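Beta-lactamase II (Erythrobacter litoralis, PDB 6V73) probably hydrolyses the ring of beta-lactam antibiotics to a substituted beta-amino acid, using zinc ions held in its active site. Local coordinates at residues V65-T70 / A92-A97; H96-K101 / P126-V131; P119-L124 / T166-T171; I179-C184 / T221-H226; G183-A188 / Q207-F212. All coordinates share one frame; numbering follows the deposited sequence.

Contact 1 (V65-T70 / A92-A97); sequences VDTAWT and AVVTHA. With ZN (zinc ion), chain B.
V65 and V93 pair on two neighbouring parallel strands, 61-65 and 89-93, which with helix 71-85 between them form a beta-alpha-beta unit of the metallo-beta-lactamase fold. Their CA atoms are 5.2 Å apart. The backbone evidence for the bridge is D66 N donating to V93 O at 2.8 Å, with an N-H...O angle of 162°, while the CA-H of V65 approaches the same oxygen.

Apolar contact follows from the shared register. Both valines point to one face of the sheet and lie side by side, CG2 of V65 meeting CG1 of V93 at 4.1 Å. Beyond D66, CG2 of T67 brushes CG1 of V94.

The polar contacts centre on the buried carboxylate of D66. Its CG lies anti to its own carbonyl carbon (chi1 -77°), which lets the group reach across to T95, whose side chain it crosses at about a right angle. T95 OG1 appears to donate to D66 OD1, although the place of that oxygen is doubtful. Tying down the residue just before the zinc ligand H96, the T95 backbone N-H donates to the syn lone pair of D66 OD2 at 2.8 Å (N-H...O 144°).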
# COMPACT_ATOMS: atom_id res chain seq x y z
N VAL A 65 23.73 1.89 0.79
CA VAL A 65 22.74 0.82 0.67
C VAL A 65 21.37 1.47 0.56
O VAL A 65 20.90 2.08 1.52
CB VAL A 65 22.80 -0.17 1.84
CG1 VAL A 65 21.79 -1.29 1.60
CG2 VAL A 65 24.20 -0.76 1.97
N ASP A 66 20.77 1.35 -0.62
CA ASP A 66 19.45 1.85 -0.97
C ASP A 66 19.39 3.36 -1.15
O ASP A 66 20.10 4.11 -0.46
CB ASP A 66 18.41 1.38 0.05
CG ASP A 66 18.03 -0.09 -0.15
OD1 ASP A 66 17.69 -0.78 0.83
OD2 ASP A 66 18.12 -0.57 -1.31
N THR A 67 18.58 3.82 -2.10
CA THR A 67 18.35 5.25 -2.28
C THR A 67 17.26 5.71 -1.31
O THR A 67 16.73 4.94 -0.52
CB THR A 67 17.96 5.56 -3.73
OG1 THR A 67 16.62 5.13 -3.99
CG2 THR A 67 18.90 4.87 -4.70
N ALA A 68 16.96 7.00 -1.34
CA ALA A 68 15.79 7.48 -0.62
C ALA A 68 14.58 7.32 -1.52
O ALA A 68 14.65 6.68 -2.58
CB ALA A 68 16.00 8.93 -0.19
N TRP A 69 13.44 7.91 -1.15
CA TRP A 69 12.25 7.75 -1.98
C TRP A 69 12.37 8.49 -3.32
O TRP A 69 11.81 8.04 -4.32
CB TRP A 69 11.00 8.25 -1.25
CG TRP A 69 10.53 7.43 -0.07
CD1 TRP A 69 10.88 7.62 1.24
CD2 TRP A 69 9.59 6.35 -0.09
NE1 TRP A 69 10.24 6.69 2.04
CE2 TRP A 69 9.44 5.91 1.25
CE3 TRP A 69 8.87 5.70 -1.10
CZ2 TRP A 69 8.59 4.83 1.60
CZ3 TRP A 69 8.02 4.63 -0.75
CH2 TRP A 69 7.89 4.22 0.59
N THR A 70 13.07 9.63 -3.35
CA THR A 70 13.11 10.53 -4.50
C THR A 70 14.55 10.90 -4.86
O THR A 70 15.47 10.77 -4.05
CB THR A 70 12.37 11.85 -4.24
OG1 THR A 70 13.03 12.55 -3.17
CG2 THR A 70 10.92 11.59 -3.85
N ALA A 92 26.87 2.14 -4.80
CA ALA A 92 25.58 1.95 -4.18
C ALA A 92 25.02 0.60 -4.61
O ALA A 92 25.25 0.14 -5.73
CB ALA A 92 24.60 3.06 -4.56
N VAL A 93 24.30 -0.05 -3.69
CA VAL A 93 23.57 -1.28 -3.97
C VAL A 93 22.14 -1.10 -3.48
O VAL A 93 21.91 -0.48 -2.44
CB VAL A 93 24.24 -2.52 -3.33
CG1 VAL A 93 24.45 -2.31 -1.84
CG2 VAL A 93 23.42 -3.78 -3.60
N VAL A 94 21.18 -1.61 -4.25
CA VAL A 94 19.76 -1.45 -3.95
C VAL A 94 19.14 -2.82 -3.73
O VAL A 94 19.51 -3.79 -4.41
CB VAL A 94 19.03 -0.67 -5.07
CG1 VAL A 94 19.56 0.77 -5.15
CG2 VAL A 94 19.20 -1.36 -6.41
N THR A 95 18.21 -2.91 -2.78
CA THR A 95 17.79 -4.22 -2.29
C THR A 95 16.57 -4.81 -3.01
O THR A 95 16.28 -5.99 -2.80
CB THR A 95 17.54 -4.18 -0.78
OG1 THR A 95 16.83 -2.99 -0.42
CG2 THR A 95 18.87 -4.16 -0.06
N HIS A 96 15.86 -4.02 -3.83
CA HIS A 96 14.90 -4.52 -4.82
C HIS A 96 14.23 -3.36 -5.56
O HIS A 96 14.44 -2.19 -5.23
CB HIS A 96 13.82 -5.42 -4.21
CG HIS A 96 12.98 -4.74 -3.18
ND1 HIS A 96 13.40 -4.55 -1.88
CD2 HIS A 96 11.73 -4.21 -3.24
CE1 HIS A 96 12.46 -3.93 -1.20
NE2 HIS A 96 11.43 -3.72 -2.00
N ALA A 97 13.38 -3.69 -6.54
CA ALA A 97 12.84 -2.69 -7.47
C ALA A 97 11.52 -2.13 -6.95
O ALA A 97 10.45 -2.31 -7.53
CB ALA A 97 12.65 -3.30 -8.85
ZN ZN B . 9.43 -3.19 -1.44

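Contact 2 (H96-K101 / P126-V131); sequences HAHQDK and PEEGLV. With ZN (zinc ion), chain B; ZN (zinc ion), chain C.
L130 reaches from the loop after helix 119-124 to the backbone of A97 and H98, and its side chain can be followed outward. CB points toward segment 96-101, yet neither it nor CG has a partner there within 4.2 Å. CG lies anti to the carbonyl carbon (chi1 -56°), and the chain divides beyond it. One branch, CD1, lies 3.6 Å from A97 C and equally 3.6 Å from H98 C, so it rests against backbone rather than against another side chain. The second branch, CD2, turns to the start of helix 99-102, 3.9 Å from Q99 CA, with Q99 CG a little farther off. The amide of Q99 is occupied elsewhere, NE2 donating to W69 O.

E128 makes the second approach. Its CG is 3.5 Å from A97 O, and the same carbon stands near the plane of the H98 imidazole at its edge, 4.4 Å from H98 CD2. The carboxylate is not engaged with that ring: H98 NE2 is hydrogen-bonded to D199, while H98 ND1 binds one zinc at 2.1 Å together with H96 NE2. D100 OD1 reaches the other zinc at 2.5 Å. With A97 at the centre of an inverse gamma turn, H98 at the N-cap of the following helix and three ligands on alternate residues, segment 96-101 carries the HxHxD zinc-binding motif of the metallo-beta-lactamase superfamily.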
# COMPACT_ATOMS: atom_id res chain seq x y z
N HIS A 96 15.86 -4.02 -3.83
CA HIS A 96 14.90 -4.52 -4.82
C HIS A 96 14.23 -3.36 -5.56
O HIS A 96 14.44 -2.19 -5.23
CB HIS A 96 13.82 -5.42 -4.21
CG HIS A 96 12.98 -4.74 -3.18
ND1 HIS A 96 13.40 -4.55 -1.88
CD2 HIS A 96 11.73 -4.21 -3.24
CE1 HIS A 96 12.46 -3.93 -1.20
NE2 HIS A 96 11.43 -3.72 -2.00
N ALA A 97 13.38 -3.69 -6.54
CA ALA A 97 12.84 -2.69 -7.47
C ALA A 97 11.52 -2.13 -6.95
O ALA A 97 10.45 -2.31 -7.53
CB ALA A 97 12.65 -3.30 -8.85
N HIS A 98 11.61 -1.41 -5.83
CA HIS A 98 10.49 -0.61 -5.35
C HIS A 98 10.99 0.80 -5.09
O HIS A 98 12.19 1.03 -4.92
CB HIS A 98 9.84 -1.17 -4.05
CG HIS A 98 8.86 -2.27 -4.29
ND1 HIS A 98 8.40 -3.09 -3.27
CD2 HIS A 98 8.23 -2.69 -5.42
CE1 HIS A 98 7.55 -3.97 -3.77
NE2 HIS A 98 7.43 -3.75 -5.07
N GLN A 99 10.05 1.74 -5.02
CA GLN A 99 10.43 3.14 -5.02
C GLN A 99 11.18 3.55 -3.76
O GLN A 99 12.04 4.43 -3.82
CB GLN A 99 9.21 4.03 -5.20
CG GLN A 99 9.61 5.44 -5.55
CD GLN A 99 8.47 6.40 -5.42
OE1 GLN A 99 7.31 6.05 -5.64
NE2 GLN A 99 8.78 7.63 -5.04
N ASP A 100 10.87 2.96 -2.60
CA ASP A 100 11.62 3.35 -1.41
C ASP A 100 13.08 2.91 -1.48
O ASP A 100 13.92 3.48 -0.77
CB ASP A 100 10.97 2.81 -0.14
CG ASP A 100 10.59 1.36 -0.24
OD1 ASP A 100 10.54 0.70 0.82
OD2 ASP A 100 10.35 0.88 -1.37
N LYS A 101 13.42 1.91 -2.31
CA LYS A 101 14.80 1.43 -2.40
C LYS A 101 15.53 1.91 -3.65
O LYS A 101 16.77 2.02 -3.61
CB LYS A 101 14.84 -0.11 -2.34
CG LYS A 101 14.24 -0.73 -1.04
CD LYS A 101 14.41 0.25 0.14
CE LYS A 101 14.92 -0.38 1.39
NZ LYS A 101 14.90 0.59 2.51
N PRO A 126 12.01 -0.98 -14.90
CA PRO A 126 11.29 -0.12 -15.86
C PRO A 126 9.78 -0.17 -15.70
O PRO A 126 9.14 0.90 -15.65
CB PRO A 126 11.76 -0.66 -17.22
CG PRO A 126 13.11 -1.20 -16.96
CD PRO A 126 12.99 -1.84 -15.59
N GLU A 127 9.18 -1.36 -15.59
CA GLU A 127 7.73 -1.43 -15.41
C GLU A 127 7.28 -0.76 -14.12
O GLU A 127 6.13 -0.33 -14.02
CB GLU A 127 7.24 -2.88 -15.43
CG GLU A 127 7.60 -3.64 -16.69
CD GLU A 127 8.70 -4.66 -16.45
OE1 GLU A 127 8.34 -5.85 -16.27
OE2 GLU A 127 9.90 -4.26 -16.43
N GLU A 128 8.17 -0.66 -13.13
CA GLU A 128 7.85 -0.02 -11.87
C GLU A 128 8.00 1.51 -11.92
O GLU A 128 7.76 2.17 -10.90
CB GLU A 128 8.73 -0.61 -10.76
CG GLU A 128 8.00 -0.80 -9.44
CD GLU A 128 6.77 -1.68 -9.59
OE1 GLU A 128 5.68 -1.26 -9.16
OE2 GLU A 128 6.91 -2.80 -10.14
N GLY A 129 8.40 2.07 -13.05
CA GLY A 129 8.76 3.47 -13.12
C GLY A 129 10.13 3.81 -12.55
O GLY A 129 10.34 4.93 -12.09
N LEU A 130 11.07 2.87 -12.55
CA LEU A 130 12.34 3.05 -11.88
C LEU A 130 13.48 2.76 -12.84
O LEU A 130 13.33 1.99 -13.79
CB LEU A 130 12.47 2.15 -10.64
CG LEU A 130 11.37 2.29 -9.59
CD1 LEU A 130 11.35 1.07 -8.66
CD2 LEU A 130 11.55 3.56 -8.77
N VAL A 131 14.63 3.39 -12.59
CA VAL A 131 15.81 3.25 -13.44
C VAL A 131 16.62 2.03 -13.00
O VAL A 131 16.90 1.88 -11.80
CB VAL A 131 16.66 4.52 -13.41
CG1 VAL A 131 17.87 4.38 -14.32
CG2 VAL A 131 15.81 5.73 -13.82
ZN ZN B . 9.43 -3.19 -1.44
ZN ZN C . 9.58 -1.42 1.63

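Contact 3 (P119-L124 / T166-T171); sequences PLSNEL and TRDNIT
L120 and R167 cross obliquely, and one methyl of the leucine, CD2, sits over a face of the guanidinium, 3.8 Å above its plane and displaced toward the rim. The nearest guanidinium atom to L120 CD2 is R167 NH1, also at 3.8 Å, and the same methyl touches R167 CB at 3.9 Å. The arginine chain bends at chi3 (-61°), which folds its flat end back toward helix 119-124. The L124 side chain crosses that of R167 at about a right angle, with L124 CD2 4.0 Å from R167 NH2.

D168 points toward the helix and takes contacts from three of its residues. L120 crosses it perpendicularly, CB to CB, while L124 CD1 lies 3.9 Å from D168 CG. Most of segment 166-171 belongs to the loop that follows the zinc ligand H165 in the metallo-beta-lactamase fold, and D168 itself packs on H96, another ligand. Its OD2 accepts the backbone N-H of A97, so two of the zinc-binding loops are joined through one carboxylate oxygen. The second grip on D168 OD2 comes from the helix: S121 OG donates to it at 2.8 Å, arriving on the anti side and 25° out of the carboxylate plane.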
# COMPACT_ATOMS: atom_id res chain seq x y z
N PRO A 119 20.14 -8.97 -10.75
CA PRO A 119 19.72 -8.87 -12.16
C PRO A 119 18.21 -8.75 -12.34
O PRO A 119 17.76 -8.03 -13.24
CB PRO A 119 20.27 -10.16 -12.80
CG PRO A 119 21.31 -10.67 -11.85
CD PRO A 119 21.03 -10.12 -10.48
N LEU A 120 17.42 -9.42 -11.49
CA LEU A 120 15.97 -9.32 -11.63
C LEU A 120 15.46 -7.93 -11.26
O LEU A 120 14.48 -7.46 -11.85
CB LEU A 120 15.28 -10.39 -10.79
CG LEU A 120 13.77 -10.61 -11.00
CD1 LEU A 120 13.42 -10.95 -12.47
CD2 LEU A 120 13.29 -11.72 -10.06
N SER A 121 16.11 -7.24 -10.31
CA SER A 121 15.69 -5.86 -10.04
C SER A 121 15.88 -4.98 -11.26
O SER A 121 15.07 -4.07 -11.49
CB SER A 121 16.44 -5.26 -8.84
OG SER A 121 16.51 -6.16 -7.75
N ASN A 122 16.92 -5.22 -12.05
CA ASN A 122 17.11 -4.40 -13.24
C ASN A 122 16.06 -4.70 -14.31
O ASN A 122 15.67 -3.80 -15.06
CB ASN A 122 18.53 -4.61 -13.81
CG ASN A 122 19.62 -4.07 -12.87
OD1 ASN A 122 20.79 -4.50 -12.94
ND2 ASN A 122 19.24 -3.15 -11.98
N GLU A 123 15.60 -5.97 -14.39
CA GLU A 123 14.56 -6.31 -15.37
C GLU A 123 13.23 -5.70 -14.97
O GLU A 123 12.48 -5.22 -15.83
CB GLU A 123 14.40 -7.83 -15.49
CG GLU A 123 15.52 -8.59 -16.21
CD GLU A 123 15.16 -10.06 -16.45
OE1 GLU A 123 13.97 -10.38 -16.60
OE2 GLU A 123 16.08 -10.91 -16.48
N LEU A 124 12.95 -5.67 -13.67
CA LEU A 124 11.64 -5.29 -13.14
C LEU A 124 11.48 -3.78 -13.02
O LEU A 124 10.36 -3.27 -13.06
CB LEU A 124 11.43 -5.90 -11.76
CG LEU A 124 11.20 -7.40 -11.67
CD1 LEU A 124 11.19 -7.85 -10.20
CD2 LEU A 124 9.91 -7.79 -12.38
N THR A 166 9.74 -9.38 -2.23
CA THR A 166 9.65 -9.45 -3.68
C THR A 166 10.53 -10.61 -4.15
O THR A 166 11.28 -11.19 -3.37
CB THR A 166 10.09 -8.16 -4.38
OG1 THR A 166 11.47 -7.94 -4.12
CG2 THR A 166 9.30 -6.95 -3.91
N ARG A 167 10.44 -10.95 -5.43
CA ARG A 167 11.26 -12.03 -5.95
C ARG A 167 12.72 -11.63 -6.08
O ARG A 167 13.59 -12.50 -6.10
CB ARG A 167 10.70 -12.51 -7.30
CG ARG A 167 9.32 -13.16 -7.18
CD ARG A 167 8.87 -13.69 -8.52
NE ARG A 167 8.75 -12.63 -9.51
CZ ARG A 167 9.35 -12.65 -10.71
NH1 ARG A 167 10.13 -13.68 -11.05
NH2 ARG A 167 9.18 -11.63 -11.54
N ASP A 168 13.01 -10.33 -6.15
CA ASP A 168 14.37 -9.85 -6.34
C ASP A 168 15.03 -9.33 -5.07
O ASP A 168 16.16 -8.86 -5.15
CB ASP A 168 14.39 -8.75 -7.41
CG ASP A 168 13.47 -7.57 -7.07
OD1 ASP A 168 12.43 -7.80 -6.42
OD2 ASP A 168 13.78 -6.43 -7.45
N ASN A 169 14.36 -9.40 -3.90
CA ASN A 169 14.94 -8.75 -2.73
C ASN A 169 16.27 -9.38 -2.33
O ASN A 169 16.41 -10.61 -2.29
CB ASN A 169 14.01 -8.76 -1.50
CG ASN A 169 13.50 -10.16 -1.13
OD1 ASN A 169 12.32 -10.45 -1.28
ND2 ASN A 169 14.40 -11.04 -0.70
N ILE A 170 17.24 -8.54 -2.00
CA ILE A 170 18.51 -9.00 -1.47
C ILE A 170 18.73 -8.37 -0.10
O ILE A 170 18.05 -7.42 0.30
CB ILE A 170 19.69 -8.69 -2.40
CG1 ILE A 170 19.83 -7.18 -2.56
CG2 ILE A 170 19.51 -9.43 -3.75
CD1 ILE A 170 20.96 -6.78 -3.48
N THR A 171 19.71 -8.91 0.62
CA THR A 171 20.09 -8.49 1.96
C THR A 171 21.59 -8.24 1.99
O THR A 171 22.34 -8.79 1.18
CB THR A 171 19.70 -9.56 3.00
OG1 THR A 171 20.33 -10.80 2.67
CG2 THR A 171 18.19 -9.77 3.02

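Contact 4 (I179-C184 / T221-H226). With ZN (zinc ion), chain C.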
# COMPACT_ATOMS: atom_id res chain seq x y z
N ILE A 179 26.07 -6.55 12.34
CA ILE A 179 24.90 -5.87 11.78
C ILE A 179 24.47 -6.61 10.52
O ILE A 179 25.30 -6.89 9.64
CB ILE A 179 25.20 -4.40 11.46
CG1 ILE A 179 25.63 -3.64 12.72
CG2 ILE A 179 24.01 -3.74 10.77
CD1 ILE A 179 26.32 -2.31 12.41
N ALA A 180 23.18 -6.91 10.42
CA ALA A 180 22.61 -7.48 9.21
C ALA A 180 21.36 -6.68 8.84
O ALA A 180 20.55 -6.34 9.71
CB ALA A 180 22.26 -8.96 9.41
N PHE A 181 21.23 -6.35 7.56
CA PHE A 181 20.15 -5.52 7.04
C PHE A 181 19.23 -6.41 6.22
O PHE A 181 19.66 -7.00 5.23
CB PHE A 181 20.72 -4.39 6.19
CG PHE A 181 19.68 -3.44 5.64
CD1 PHE A 181 18.98 -2.59 6.47
CD2 PHE A 181 19.46 -3.35 4.27
CE1 PHE A 181 18.05 -1.70 5.96
CE2 PHE A 181 18.54 -2.46 3.75
CZ PHE A 181 17.83 -1.63 4.59
N GLY A 182 17.96 -6.52 6.64
CA GLY A 182 16.99 -7.38 6.00
C GLY A 182 16.14 -6.72 4.93
O GLY A 182 15.23 -7.36 4.40
N GLY A 183 16.42 -5.46 4.60
CA GLY A 183 15.57 -4.74 3.68
C GLY A 183 14.13 -4.75 4.13
O GLY A 183 13.81 -4.64 5.32
N CYS A 184 13.23 -4.86 3.15
CA CYS A 184 11.80 -4.92 3.37
C CYS A 184 11.30 -6.33 3.65
O CYS A 184 10.13 -6.49 4.02
CB CYS A 184 11.05 -4.36 2.17
SG CYS A 184 11.50 -2.67 1.74
N THR A 221 22.44 -7.09 15.83
CA THR A 221 21.71 -5.90 15.41
C THR A 221 21.10 -6.17 14.04
O THR A 221 21.83 -6.42 13.07
CB THR A 221 22.63 -4.68 15.38
OG1 THR A 221 23.19 -4.48 16.69
CG2 THR A 221 21.85 -3.44 14.98
N ILE A 222 19.77 -6.12 13.97
CA ILE A 222 19.02 -6.42 12.76
C ILE A 222 18.33 -5.14 12.30
O ILE A 222 17.39 -4.66 12.95
CB ILE A 222 17.99 -7.53 12.97
CG1 ILE A 222 18.66 -8.82 13.47
CG2 ILE A 222 17.20 -7.74 11.69
CD1 ILE A 222 19.81 -9.30 12.64
N ALA A 223 18.78 -4.59 11.17
CA ALA A 223 18.16 -3.40 10.60
C ALA A 223 17.21 -3.80 9.48
O ALA A 223 17.32 -4.88 8.89
CB ALA A 223 19.23 -2.44 10.08
N MET A 224 16.27 -2.90 9.18
CA MET A 224 15.27 -3.17 8.15
C MET A 224 14.73 -1.86 7.61
O MET A 224 15.01 -0.78 8.14
CB MET A 224 14.14 -4.05 8.68
CG MET A 224 13.22 -3.32 9.64
SD MET A 224 12.53 -4.41 10.89
CE MET A 224 13.87 -4.53 12.06
N SER A 225 13.91 -1.96 6.56
CA SER A 225 13.53 -0.78 5.79
C SER A 225 12.55 0.13 6.54
O SER A 225 12.59 1.35 6.35
CB SER A 225 12.91 -1.19 4.46
OG SER A 225 13.84 -1.91 3.67
N HIS A 226 11.64 -0.42 7.34
CA HIS A 226 10.48 0.37 7.74
C HIS A 226 10.29 0.47 9.24
O HIS A 226 9.25 0.97 9.68
CB HIS A 226 9.21 -0.15 7.07
CG HIS A 226 9.24 -0.02 5.57
ND1 HIS A 226 9.30 1.20 4.93
CD2 HIS A 226 9.27 -0.96 4.59
CE1 HIS A 226 9.34 1.01 3.62
NE2 HIS A 226 9.32 -0.29 3.39
ZN ZN C . 9.58 -1.42 1.63
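The two parallel strands of a beta-alpha-beta unit, 179-181 and 221-223 with helix 205-215 between them, meet here through I179-T221, A180-I222 and F181-A223 and lead into the zinc site. Their axes come within 4.8 Å at 21°. A180 is bonded through both its N-H and its C=O: its N donates to T221 O, and its O accepts A223 N at 2.9 Å. G182 N continues the series to A223 O at 2.9 Å, the straightest of the set (174°).

The side chains sort by face. I179 and T221 lie side by side, and A180 CB touches I222 CD1 on the other face. With CG anti to the backbone N (chi1 -178°), the F181 ring is carried toward segment 221-226, and A223 CB meets it at the edge, in plane, 3.6 Å from F181 CD1.

Past the strands the two segments stay linked by S225 N to G183 O at 3.0 Å. H226 ND1 is hydrogen-bonded to P50 O, which fixes the rotation of the imidazole, and F46 of the second subunit meets this ring edge-to-face. The two segments then share one zinc, bound by C184 SG at 2.3 Å and by H226 NE2 at 2.1 Å.

Contact 5 (G183-A188 / Q207-F212). With ZN (zinc ion), chain C.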
# COMPACT_ATOMS: atom_id res chain seq x y z
N GLY A 183 16.42 -5.46 4.60
CA GLY A 183 15.57 -4.74 3.68
C GLY A 183 14.13 -4.75 4.13
O GLY A 183 13.81 -4.64 5.32
N CYS A 184 13.23 -4.86 3.15
CA CYS A 184 11.80 -4.92 3.37
C CYS A 184 11.30 -6.33 3.65
O CYS A 184 10.13 -6.49 4.02
CB CYS A 184 11.05 -4.36 2.17
SG CYS A 184 11.50 -2.67 1.74
N MET A 185 12.15 -7.34 3.47
CA MET A 185 11.75 -8.70 3.81
C MET A 185 11.51 -8.86 5.30
O MET A 185 10.57 -9.55 5.73
CB MET A 185 12.81 -9.69 3.34
CG MET A 185 12.60 -11.09 3.88
SD MET A 185 13.76 -12.30 3.22
CE MET A 185 15.26 -11.82 4.07
N ILE A 186 12.35 -8.22 6.12
CA ILE A 186 12.29 -8.36 7.56
C ILE A 186 11.43 -7.24 8.11
O ILE A 186 11.58 -6.07 7.72
CB ILE A 186 13.70 -8.31 8.18
CG1 ILE A 186 14.54 -9.50 7.72
CG2 ILE A 186 13.61 -8.24 9.69
CD1 ILE A 186 14.06 -10.85 8.27
N LYS A 187 10.51 -7.60 9.01
CA LYS A 187 9.66 -6.63 9.68
C LYS A 187 9.88 -6.73 11.18
O LYS A 187 10.58 -7.63 11.67
CB LYS A 187 8.19 -6.85 9.30
CG LYS A 187 7.65 -5.83 8.30
CD LYS A 187 8.04 -6.14 6.86
CE LYS A 187 7.72 -4.94 5.98
NZ LYS A 187 7.45 -5.32 4.58
N ALA A 188 9.29 -5.80 11.92
CA ALA A 188 9.69 -5.57 13.30
C ALA A 188 9.23 -6.70 14.21
O ALA A 188 8.34 -7.48 13.88
CB ALA A 188 9.14 -4.23 13.80
N GLN A 207 10.94 -19.63 3.96
CA GLN A 207 12.25 -20.23 3.76
C GLN A 207 13.32 -19.16 3.51
O GLN A 207 14.45 -19.29 4.00
CB GLN A 207 12.20 -21.23 2.61
CG GLN A 207 13.49 -22.01 2.45
CD GLN A 207 13.86 -22.78 3.71
OE1 GLN A 207 13.07 -23.59 4.21
NE2 GLN A 207 15.06 -22.53 4.23
N SER A 208 12.99 -18.11 2.77
CA SER A 208 13.96 -17.05 2.52
C SER A 208 14.28 -16.26 3.78
O SER A 208 15.40 -15.76 3.93
CB SER A 208 13.45 -16.10 1.44
OG SER A 208 12.81 -16.82 0.40
N VAL A 209 13.32 -16.16 4.71
CA VAL A 209 13.66 -15.60 6.01
C VAL A 209 14.63 -16.52 6.73
O VAL A 209 15.64 -16.08 7.29
CB VAL A 209 12.37 -15.33 6.82
CG1 VAL A 209 12.70 -15.08 8.29
CG2 VAL A 209 11.63 -14.13 6.24
N ARG A 210 14.37 -17.84 6.68
CA ARG A 210 15.28 -18.81 7.27
C ARG A 210 16.68 -18.71 6.67
O ARG A 210 17.67 -18.75 7.40
CB ARG A 210 14.72 -20.23 7.07
CG ARG A 210 13.59 -20.62 8.04
CD ARG A 210 13.20 -22.09 7.88
NE ARG A 210 12.08 -22.26 6.95
CZ ARG A 210 10.81 -22.41 7.32
NH1 ARG A 210 10.48 -22.43 8.61
NH2 ARG A 210 9.86 -22.56 6.40
N ASN A 211 16.77 -18.59 5.34
CA ASN A 211 18.08 -18.51 4.69
C ASN A 211 18.86 -17.30 5.16
O ASN A 211 20.06 -17.38 5.46
CB ASN A 211 17.92 -18.45 3.17
CG ASN A 211 17.33 -19.70 2.57
OD1 ASN A 211 17.29 -20.76 3.20
ND2 ASN A 211 16.86 -19.58 1.33
N PHE A 212 18.19 -16.15 5.22
CA PHE A 212 18.80 -14.93 5.73
C PHE A 212 19.29 -15.12 7.16
O PHE A 212 20.43 -14.79 7.49
CB PHE A 212 17.78 -13.79 5.63
CG PHE A 212 18.15 -12.57 6.41
CD1 PHE A 212 19.13 -11.69 5.94
CD2 PHE A 212 17.48 -12.26 7.60
CE1 PHE A 212 19.46 -10.53 6.66
CE2 PHE A 212 17.80 -11.11 8.32
CZ PHE A 212 18.79 -10.24 7.85
ZN ZN C . 9.58 -1.42 1.63
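Loop 183-188 comes closest to helix 205-215 where the CA atoms of M185 and V209 stand 7.5 Å apart, and the gap is filled mainly by side chains, M185 above all. M185 runs out extended, with CG anti to the backbone N (chi1 169°), until a bend at chi3 (72°) turns its methyl along the helix. Three successive atoms make the contact: CG meets V209 CG2 at 4.0 Å, SD passes 3.9 Å from S208 O, and CE lies 3.6 Å from F212 CB. That S208 carbonyl is already engaged within the helix by F212 N.

All five touching residues are buried. In the beta-alpha-beta unit of this metallo-beta-lactamase fold, helix 205-215 connects strands 179-181 and 221-223, and the loop carries the zinc ligand C184. The methionine thus lies between the helix and the metal site, its side chain about 4 Å from that of the ligand H165 (nearest atoms).

I186 takes the CD2-CE2 side of the F212 ring, which it approaches obliquely: I186 CG1 is 3.7 Å from F212 CE2, and CD1 stands equally near. K187 NZ, bonded to C184 O and L194 O, links the loop to the residue that binds zinc.

Contacts 1, 2 and 4 converge on two zinc ions only 3.5 Å apart; contact 5 shares the ligand C184 with contact 4. Contacts 1 and 2 share H96 and A97, with centres about 9 Å apart, and supply H96 and H98 to the first metal, which H165 also binds; contact 4 joins contact 2 at the second, where D100 OD1 and H226 NE2 are 3.0 Å apart. Beside the metal pair, H96 CE1 lies 3.3 Å from C184 SG, so ligands from contacts 1 and 4 touch directly. Contact 3 is tied to contact 1 by I170 N and T95 O, 2.8 Å apart. Contact 5 backs contact 4 and meets contact 3 where T171 CG2 is 3.7 Å from M185 CE.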